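Local coordinates for protein 6-phosphogluconate dehydrogenase, NAD-binding (Mycolicibacterium smegmatis MC2 155, PDB 6SMT) that reduces imines with S-enantioselectivity, probably using the NADPH seen bound to it as hydride donor, at residues 45-48 / 49-52; 244-247 / 248-252. One frame throughout, in Å; residues are numbered along the deposited sequence. Where two conformers were deposited one is given.

Contact 1. Residues 45-48 / 49-52. With NDP (NADPH dihydro-nicotinamide-adenine-dinucleotide phosphate), chain L.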
loop_
_atom_site.group_PDB
_atom_site.type_symbol
_atom_site.label_atom_id
_atom_site.label_comp_id
_atom_site.label_asym_id
_atom_site.label_seq_id
_atom_site.Cartn_x
_atom_site.Cartn_y
_atom_site.Cartn_z
ATOM N N LYS B 45 -25.201 -19.049 -14.506
ATOM C CA LYS B 45 -23.969 -19.087 -13.688
ATOM C C LYS B 45 -23.974 -20.244 -12.708
ATOM O O LYS B 45 -22.905 -20.512 -12.145
ATOM C CB LYS B 45 -23.744 -17.722 -13.032
ATOM C CG LYS B 45 -23.564 -16.603 -14.051
ATOM C CD LYS B 45 -23.077 -15.323 -13.444
ATOM C CE LYS B 45 -23.233 -14.161 -14.405
ATOM N NZ LYS B 45 -22.798 -12.873 -13.794
ATOM N N ALA B 46 -25.103 -20.926 -12.460
ATOM C CA ALA B 46 -25.152 -22.066 -11.532
ATOM C C ALA B 46 -24.645 -23.364 -12.175
ATOM O O ALA B 46 -24.352 -24.300 -11.428
ATOM C CB ALA B 46 -26.531 -22.216 -10.966
ATOM N N GLN B 47 -24.519 -23.460 -13.500
ATOM C CA GLN B 47 -24.306 -24.810 -14.133
ATOM C C GLN B 47 -22.997 -25.432 -13.659
ATOM O O GLN B 47 -22.978 -26.641 -13.302
ATOM C CB GLN B 47 -24.309 -24.735 -15.654
ATOM C CG GLN B 47 -24.055 -26.112 -16.301
ATOM C CD GLN B 47 -25.064 -27.145 -15.845
ATOM O OE1 GLN B 47 -26.275 -26.898 -15.850
ATOM N NE2 GLN B 47 -24.586 -28.313 -15.408
ATOM N N ALA B 48 -21.894 -24.698 -13.623
ATOM C CA ALA B 48 -20.615 -25.339 -13.297
ATOM C C ALA B 48 -20.669 -25.818 -11.825
ATOM O O ALA B 48 -20.067 -26.842 -11.514
ATOM C CB ALA B 48 -19.481 -24.369 -13.498
ATOM N N LEU B 49 -21.362 -25.131 -10.945
ATOM C CA LEU B 49 -21.477 -25.606 -9.561
ATOM C C LEU B 49 -22.398 -26.824 -9.451
ATOM O O LEU B 49 -22.140 -27.656 -8.577
ATOM C CB LEU B 49 -21.996 -24.453 -8.687
ATOM C CG LEU B 49 -20.945 -23.338 -8.587
ATOM C CD1 LEU B 49 -21.530 -22.079 -7.967
ATOM C CD2 LEU B 49 -19.770 -23.780 -7.750
ATOM N N ARG B 50 -23.435 -26.883 -10.255
ATOM C CA ARG B 50 -24.301 -28.112 -10.263
ATOM C C ARG B 50 -23.462 -29.334 -10.638
ATOM O O ARG B 50 -23.564 -30.373 -9.984
ATOM C CB ARG B 50 -25.477 -27.955 -11.242
ATOM C CG ARG B 50 -26.581 -27.051 -10.715
ATOM C CD ARG B 50 -27.993 -27.378 -11.260
ATOM N NE ARG B 50 -27.901 -27.023 -12.658
ATOM C CZ ARG B 50 -28.243 -25.852 -13.198
ATOM N NH1 ARG B 50 -28.830 -24.891 -12.503
ATOM N NH2 ARG B 50 -28.041 -25.678 -14.491
ATOM N N ASP B 51 -22.562 -29.196 -11.596
ATOM C CA ASP B 51 -21.643 -30.293 -11.962
ATOM C C ASP B 51 -20.731 -30.716 -10.825
ATOM O O ASP B 51 -20.346 -31.900 -10.754
ATOM C CB ASP B 51 -20.828 -29.917 -13.161
ATOM C CG ASP B 51 -21.641 -29.676 -14.442
ATOM O OD1 ASP B 51 -22.922 -30.007 -14.522
ATOM O OD2 ASP B 51 -20.984 -29.135 -15.343
ATOM N N ARG B 52 -20.390 -29.784 -9.936
ATOM C CA ARG B 52 -19.525 -30.065 -8.770
ATOM C C ARG B 52 -20.351 -30.620 -7.605
ATOM O O ARG B 52 -19.732 -30.895 -6.594
ATOM C CB ARG B 52 -18.751 -28.798 -8.365
ATOM C CG ARG B 52 -17.848 -28.295 -9.481
ATOM C CD ARG B 52 -16.977 -27.082 -9.151
ATOM N NE ARG B 52 -16.007 -27.385 -8.103
ATOM C CZ ARG B 52 -14.720 -27.684 -8.305
ATOM N NH1 ARG B 52 -14.254 -27.757 -9.535
ATOM N NH2 ARG B 52 -13.934 -27.925 -7.267
HETATM P PA NDP L . -19.653 -8.324 -7.620
HETATM O O1A NDP L . -19.344 -7.417 -6.466
HETATM O O2A NDP L . -19.279 -7.924 -9.014
HETATM O O5B NDP L . -21.189 -8.709 -7.552
HETATM C C5B NDP L . -21.690 -9.572 -8.589
HETATM C C4B NDP L . -22.835 -10.375 -8.026
HETATM O O4B NDP L . -23.903 -9.501 -7.563
HETATM C C3B NDP L . -23.483 -11.276 -9.097
HETATM O O3B NDP L . -23.993 -12.462 -8.516
HETATM C C2B NDP L . -24.606 -10.387 -9.585
HETATM O O2B NDP L . -25.721 -11.010 -10.214
HETATM C C1B NDP L . -25.088 -9.876 -8.241
HETATM N N9A NDP L . -25.965 -8.713 -8.315
HETATM C C8A NDP L . -25.647 -7.427 -8.689
HETATM N N7A NDP L . -26.674 -6.612 -8.624
HETATM C C5A NDP L . -27.735 -7.396 -8.200
HETATM C C6A NDP L . -29.114 -7.145 -7.979
HETATM N N6A NDP L . -29.673 -5.941 -8.056
HETATM N N1A NDP L . -29.875 -8.190 -7.586
HETATM C C2A NDP L . -29.328 -9.401 -7.448
HETATM N N3A NDP L . -28.055 -9.758 -7.653
HETATM C C4A NDP L . -27.316 -8.714 -8.047
HETATM O O3 NDP L . -19.029 -9.790 -7.443
HETATM P PN NDP L . -17.945 -10.529 -6.600
HETATM O O1N NDP L . -18.271 -11.955 -6.633
HETATM O O2N NDP L . -16.597 -10.113 -7.070
HETATM O O5D NDP L . -18.073 -9.932 -5.113
HETATM C C5D NDP L . -19.229 -10.186 -4.323
HETATM C C4D NDP L . -19.036 -9.439 -3.026
HETATM O O4D NDP L . -17.880 -10.008 -2.359
HETATM C C3D NDP L . -18.790 -7.928 -3.140
HETATM O O3D NDP L . -19.489 -7.181 -2.153
HETATM C C2D NDP L . -17.292 -7.820 -2.918
HETATM O O2D NDP L . -16.836 -6.576 -2.394
HETATM C C1D NDP L . -16.987 -8.958 -1.981
HETATM N N1N NDP L . -15.610 -9.478 -2.094
HETATM C C2N NDP L . -15.118 -9.879 -3.308
HETATM C C3N NDP L . -13.832 -10.279 -3.456
HETATM C C7N NDP L . -13.276 -10.704 -4.756
HETATM O O7N NDP L . -12.060 -11.001 -4.759
HETATM N N7N NDP L . -14.020 -10.801 -5.845
HETATM C C4N NDP L . -12.928 -10.260 -2.324
HETATM C C5N NDP L . -13.512 -9.889 -1.052
HETATM C C6N NDP L . -14.780 -9.558 -0.948
HETATM P P2B NDP L . -25.563 -11.376 -11.791
HETATM O O1X NDP L . -27.028 -11.694 -12.216
HETATM O O2X NDP L . -25.057 -10.112 -12.481
HETATM O O3X NDP L . -24.621 -12.497 -11.972
#

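Contact 2. Residues 244-247 / 248-252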
loop_
_atom_site.group_PDB
_atom_site.type_symbol
_atom_site.label_atom_id
_atom_site.label_comp_id
_atom_site.label_asym_id
_atom_site.label_seq_id
_atom_site.Cartn_x
_atom_site.Cartn_y
_atom_site.Cartn_z
ATOM N N VAL B 244 9.535 14.303 3.339
ATOM C CA VAL B 244 8.524 13.838 2.364
ATOM C C VAL B 244 7.895 15.002 1.650
ATOM O O VAL B 244 7.469 14.832 0.521
ATOM C CB VAL B 244 7.532 12.836 2.936
ATOM C CG1 VAL B 244 6.672 13.418 3.882
ATOM C CG2 VAL B 244 6.741 12.155 1.828
ATOM N N ALA B 245 7.860 16.177 2.284
ATOM C CA ALA B 245 7.339 17.344 1.533
ATOM C C ALA B 245 8.151 17.607 0.281
ATOM O O ALA B 245 7.612 18.010 -0.785
ATOM C CB ALA B 245 7.328 18.568 2.427
ATOM N N SER B 246 9.476 17.414 0.352
ATOM C CA SER B 246 10.323 17.532 -0.809
ATOM C C SER B 246 10.108 16.363 -1.756
ATOM O O SER B 246 9.900 16.518 -2.954
ATOM C CB SER B 246 11.761 17.527 -0.342
ATOM O OG SER B 246 12.619 17.474 -1.446
ATOM N N SER B 247 10.077 15.144 -1.198
ATOM C CA SER B 247 9.965 13.952 -2.033
ATOM C C SER B 247 8.695 13.914 -2.874
ATOM O O SER B 247 8.716 13.629 -4.084
ATOM C CB SER B 247 10.099 12.708 -1.155
ATOM O OG SER B 247 10.139 11.565 -2.037
ATOM N N VAL B 248 7.569 14.210 -2.244
ATOM C CA VAL B 248 6.283 14.103 -2.951
ATOM C C VAL B 248 6.236 15.068 -4.144
ATOM O O VAL B 248 5.643 14.681 -5.171
ATOM C CB VAL B 248 5.093 14.292 -1.995
ATOM C CG1 VAL B 248 4.940 15.731 -1.542
ATOM C CG2 VAL B 248 3.808 13.724 -2.597
ATOM N N ARG B 249 6.893 16.218 -4.039
ATOM C CA ARG B 249 6.970 17.106 -5.226
ATOM C C ARG B 249 7.649 16.460 -6.414
ATOM O O ARG B 249 7.223 16.600 -7.572
ATOM C CB ARG B 249 7.629 18.418 -4.814
ATOM C CG ARG B 249 6.714 19.271 -3.974
ATOM C CD ARG B 249 7.415 20.465 -3.408
ATOM N NE ARG B 249 6.400 21.322 -2.844
ATOM C CZ ARG B 249 5.624 21.159 -1.763
ATOM N NH1 ARG B 249 5.577 20.051 -0.985
ATOM N NH2 ARG B 249 4.731 22.134 -1.594
ATOM N N HIS B 250 8.744 15.699 -6.125
ATOM C CA HIS B 250 9.448 14.950 -7.174
ATOM C C HIS B 250 8.562 13.940 -7.856
ATOM O O HIS B 250 8.538 13.801 -9.062
ATOM C CB HIS B 250 10.688 14.299 -6.586
ATOM C CG HIS B 250 11.576 15.152 -5.834
ATOM N ND1 HIS B 250 12.351 14.661 -4.802
ATOM C CD2 HIS B 250 11.797 16.496 -5.852
ATOM C CE1 HIS B 250 12.976 15.644 -4.239
ATOM N NE2 HIS B 250 12.667 16.823 -4.887
ATOM N N LEU B 251 7.800 13.179 -7.005
ATOM C CA LEU B 251 6.883 12.176 -7.494
ATOM C C LEU B 251 5.839 12.781 -8.418
ATOM O O LEU B 251 5.546 12.164 -9.441
ATOM C CB LEU B 251 6.290 11.394 -6.321
ATOM C CG LEU B 251 7.299 10.836 -5.285
ATOM C CD1 LEU B 251 6.528 10.083 -4.206
ATOM C CD2 LEU B 251 8.272 9.870 -5.947
ATOM N N ILE B 252 5.243 13.905 -7.977
ATOM C CA ILE B 252 4.239 14.589 -8.827
ATOM C C ILE B 252 4.841 15.130 -10.157
ATOM O O ILE B 252 4.205 14.865 -11.192
ATOM C CB ILE B 252 3.633 15.679 -7.980
ATOM C CG1 ILE B 252 2.764 15.088 -6.874
ATOM C CG2 ILE B 252 2.815 16.616 -8.885
ATOM C CD1 ILE B 252 2.434 16.041 -5.741
HETATM O O HOH W 1 11.880 11.990 -4.205
#

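Contact 1. Residues 45-48 / 49-52
Gln-47 meets Arg-50 and Asp-51 along the short helix 47-51 through the two ends of its amide. OE1 takes a hydrogen bond from Arg-50 NH2, unusually short at 2.5 Å, with the donor standing above the carbonyl plane and the amide and guanidinium planes 67° apart; the contact of NE2 with Asp-51 OD1 is weak, bent and doubtful. The chain gets there with CG anti to the backbone N (chi1 179°) and a bend at chi2. The guanidinium of Arg-50 lies with one face over the backbone of Gln-47, while its NH1 is held by a salt bridge to Glu-43 and a hydrogen bond to Ser-56 OG. Helical bonds satisfy two carbonyls: Arg-50 N to Ala-46 O at 3.0 Å and Asp-51 N to Gln-47 O at 3.1 Å. That from Arg-52 N to Ala-48 O is weak. Lys-45 extends the other way, and its NZ donates to O3X of the NADPH 2'-phosphate at 2.6 Å, consistent with a preference for NADPH over NADH. Its backbone O takes Gln-23 NE2. Leu-49 packs on Leu-18 and on helix 20-31, so helix 47-51 sits beside that helix, within the beta-alpha-beta unit linking strands 35-39 and 55-56.

Contact 2. Residues 244-247 / 248-252
The imidazole of His-250 has Ser-246 O over the centre of one face, 3.3 Å from the ring plane, and a water at its edge, in the ring plane. That water lies 2.8 Å from His-250 ND1 and 2.8 Å from Ser-247 OG, bridging the two side chains. Chi1 of -51° sets CG of the histidine beside its own backbone N, which turns the ring back over the preceding turn of helix. Ser-246 OG comes up to the CE1 of His-250 at 3.4 Å, and also makes a weak hydrogen bond to Asp-76 of the second subunit. The guanidinium of Arg-249 meets Ala-245 O with its edge: NH1 donates at 2.9 Å, the oxygen lying in the guanidinium plane, and the chain, extended from CG to NE, passes its CG and CD along the same carbonyl. NH1 is shared, since it also forms a salt bridge with Asp-273 on helix 263-280.

Behind these groups runs the helix backbone, with Val-248 N on Val-244 O at 2.8 Å and Leu-251 N on Ser-247 O at 3.1 Å. The bonds Ser-246 O receives from Arg-249 N and His-250 N are both weak.

Ala-245 rests on Val-272 of helix 263-280. On the second subunit, Val-244 packs on Trp-184, Ser-246 on Val-75, His-250 on Ser-101 and Leu-251 on Leu-180. Helix 241-257 thus lies at the dimer interface in the all-helical C-terminal domain. Its first turn carries Ser-243, which binds NADPH, and the side chain of Ser-247 is about 5 Å from a bound cofactor: the arrangement fits the shared site of dimeric imine reductases, built from one subunit's Rossmann domain and the other's helical domain.

Neither contact closes a long loop: each lies within one continuous stretch and joins residues three or four apart along a helix. From the N terminus, contact 1 comes early, in the Rossmann domain between strands 35-39 and 55-56, and ends long before contact 2 begins, in helix 241-257 of the C-terminal domain. They are in series, neither nested nor crossing, with centres 51 Å apart on opposite sides of the chain's centre and nearest atoms about 38 Å apart. Between them, the long helix 171-199 opens the helical C-terminal part. Lys-45 in contact 1 reaches the cofactor's 2'-phosphate, while residues of contact 2 meet both Val-75 and Ser-101 of the second subunit's Rossmann domain and its helix 171-199.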